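Local coordinates for protein CRISPR system Cmr subunit Cmr5 (Thermus thermophilus HB8, PDB 2ZOP) that probably serves as a small helical subunit of the Cmr ribonucleoprotein complex, which takes part in CRISPR-based defence against invading nucleic acids, at residues G26-M31 and K60-D65. Residues are numbered along the deposited sequence; the frame is centred on the assembly and turned at random.
Sequences GEYRDM and KALGND
The phenol of Tyr28 reaches across to the helix of residues 60-65 and ends in a hydrogen bond, its OH giving the proton to Asp65 OD2 at 2.6 Å. The acceptor oxygen lies at the ring edge, near the ring plane, and takes the bond on its anti lone pair, the one turned away from OD1. Ring and carboxylate are not coplanar; their planes stand 54° apart. A short bond from a buried phenol would be expected to favour the ionised carboxylate.

Leu62 covers one face of the same ring. Its CD2 sits 3.9 Å from Tyr28 CZ, with the two side chains crossing at about a right angle. Farther along the ring, Tyr28 CE1 lies 3.6 Å from the backbone N of Leu62, and Ala61 adds its methyl, CB being 4.1 Å from CE1. The ring is thus packed against the backbone of helix 57-69 as well as its side chains. About one turn further along helix 25-42, Met31, a selenomethionine, meets Leu62 CB through its own CB at 4.2 Å, while the bent remainder of its chain leads the selenium elsewhere.

Torsions set up this arrangement: Tyr28 holds CG anti to its backbone N (chi1 -172°), which carries the ring toward helix 57-69, and Asp65 keeps CG beside its own N. The local axes approach to 8.9 Å and cross at -60°, with Tyr28 and Leu62 closest in backbone register.

The contact joins helix 25-42 to helix 57-69 inside this all-helical protein. Phe104 of helix 87-111 touches Tyr28, Leu62 and Asp65, and Lys15 of helix 4-19 touches both Tyr28 and Asp65, so four helices converge around the phenol-carboxylate pair.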
loop_
_atom_site.group_PDB
_atom_site.type_symbol
_atom_site.label_atom_id
_atom_site.label_comp_id
_atom_site.label_asym_id
_atom_site.label_seq_id
_atom_site.Cartn_x
_atom_site.Cartn_y
_atom_site.Cartn_z
ATOM N N GLY A 26 -18.708 -22.027 -8.202
ATOM C CA GLY A 26 -17.889 -22.021 -7.006
ATOM C C GLY A 26 -16.563 -21.315 -7.247
ATOM O O GLY A 26 -16.029 -20.646 -6.363
ATOM N N GLU A 27 -16.029 -21.455 -8.451
ATOM C CA GLU A 27 -14.764 -20.819 -8.798
ATOM C C GLU A 27 -15.001 -19.327 -9.021
ATOM O O GLU A 27 -14.132 -18.490 -8.740
ATOM C CB GLU A 27 -14.185 -21.473 -10.060
ATOM C CG GLU A 27 -14.042 -22.994 -9.921
ATOM C CD GLU A 27 -13.567 -23.686 -11.194
ATOM O OE1 GLU A 27 -13.917 -23.231 -12.305
ATOM O OE2 GLU A 27 -12.853 -24.705 -11.081
ATOM N N TYR A 28 -16.189 -19.014 -9.531
ATOM C CA TYR A 28 -16.602 -17.642 -9.790
ATOM C C TYR A 28 -16.666 -16.883 -8.468
ATOM O O TYR A 28 -16.221 -15.734 -8.369
ATOM C CB TYR A 28 -17.983 -17.629 -10.440
ATOM C CG TYR A 28 -18.437 -16.268 -10.919
ATOM C CD1 TYR A 28 -18.106 -15.809 -12.192
ATOM C CD2 TYR A 28 -19.222 -15.453 -10.108
ATOM C CE1 TYR A 28 -18.556 -14.569 -12.649
ATOM C CE2 TYR A 28 -19.672 -14.217 -10.550
ATOM C CZ TYR A 28 -19.342 -13.782 -11.816
ATOM O OH TYR A 28 -19.808 -12.574 -12.250
ATOM N N ARG A 29 -17.249 -17.528 -7.464
ATOM C CA ARG A 29 -17.379 -16.948 -6.133
ATOM C C ARG A 29 -16.000 -16.775 -5.501
ATOM O O ARG A 29 -15.727 -15.749 -4.872
ATOM C CB ARG A 29 -18.256 -17.852 -5.243
ATOM C CG ARG A 29 -18.140 -17.569 -3.739
ATOM C CD ARG A 29 -19.173 -18.356 -2.919
ATOM N NE ARG A 29 -19.065 -18.066 -1.489
ATOM C CZ ARG A 29 -18.149 -18.601 -0.690
ATOM N NH1 ARG A 29 -17.268 -19.462 -1.180
ATOM N NH2 ARG A 29 -18.097 -18.264 0.591
ATOM N N ASP A 30 -15.135 -17.780 -5.664
ATOM C CA ASP A 30 -13.793 -17.704 -5.096
ATOM C C ASP A 30 -13.092 -16.450 -5.600
ATOM O O ASP A 30 -12.492 -15.705 -4.817
ATOM C CB ASP A 30 -12.952 -18.930 -5.473
ATOM C CG ASP A 30 -13.404 -20.182 -4.758
ATOM O OD1 ASP A 30 -13.946 -20.059 -3.640
ATOM O OD2 ASP A 30 -13.204 -21.287 -5.303
HETATM N N MSE A 31 -13.178 -16.218 -6.909
HETATM C CA MSE A 31 -12.549 -15.045 -7.498
HETATM C C MSE A 31 -13.208 -13.745 -7.048
HETATM O O MSE A 31 -12.528 -12.745 -6.839
HETATM C CB MSE A 31 -12.561 -15.139 -9.024
HETATM C CG MSE A 31 -11.239 -15.641 -9.566
HETATM SE SE MSE A 31 -9.844 -14.278 -9.720
HETATM C CE MSE A 31 -9.883 -13.409 -8.007
ATOM N N LYS A 60 -11.873 -15.993 -14.946
ATOM C CA LYS A 60 -11.752 -14.930 -15.934
ATOM C C LYS A 60 -13.101 -14.234 -16.126
ATOM O O LYS A 60 -13.160 -13.018 -16.308
ATOM C CB LYS A 60 -11.270 -15.524 -17.263
ATOM C CG LYS A 60 -11.019 -14.520 -18.379
ATOM C CD LYS A 60 -9.927 -13.517 -18.001
ATOM C CE LYS A 60 -9.373 -12.794 -19.227
ATOM N NZ LYS A 60 -8.530 -13.696 -20.067
ATOM N N ALA A 61 -14.182 -15.010 -16.069
ATOM C CA ALA A 61 -15.530 -14.470 -16.248
ATOM C C ALA A 61 -15.831 -13.366 -15.233
ATOM O O ALA A 61 -16.461 -12.358 -15.568
ATOM C CB ALA A 61 -16.569 -15.592 -16.138
ATOM N N LEU A 62 -15.387 -13.554 -13.994
ATOM C CA LEU A 62 -15.605 -12.533 -12.968
ATOM C C LEU A 62 -15.002 -11.224 -13.489
ATOM O O LEU A 62 -15.635 -10.163 -13.441
ATOM C CB LEU A 62 -14.933 -12.958 -11.649
ATOM C CG LEU A 62 -15.045 -12.089 -10.379
ATOM C CD1 LEU A 62 -14.096 -10.900 -10.454
ATOM C CD2 LEU A 62 -16.482 -11.620 -10.194
ATOM N N GLY A 63 -13.788 -11.315 -14.023
ATOM C CA GLY A 63 -13.111 -10.134 -14.546
ATOM C C GLY A 63 -13.852 -9.421 -15.668
ATOM O O GLY A 63 -13.996 -8.199 -15.648
ATOM N N ASN A 64 -14.318 -10.177 -16.657
ATOM C CA ASN A 64 -15.046 -9.593 -17.774
ATOM C C ASN A 64 -16.392 -9.038 -17.307
ATOM O O ASN A 64 -16.800 -7.968 -17.731
ATOM C CB ASN A 64 -15.233 -10.631 -18.889
ATOM C CG ASN A 64 -13.971 -10.834 -19.713
ATOM O OD1 ASN A 64 -13.325 -9.872 -20.125
ATOM N ND2 ASN A 64 -13.620 -12.091 -19.964
ATOM N N ASP A 65 -17.079 -9.759 -16.424
ATOM C CA ASP A 65 -18.357 -9.282 -15.906
ATOM C C ASP A 65 -18.181 -7.937 -15.199
ATOM O O ASP A 65 -18.941 -6.999 -15.428
ATOM C CB ASP A 65 -18.952 -10.285 -14.915
ATOM C CG ASP A 65 -19.484 -11.537 -15.594
ATOM O OD1 ASP A 65 -19.507 -11.577 -16.842
ATOM O OD2 ASP A 65 -19.890 -12.476 -14.884
#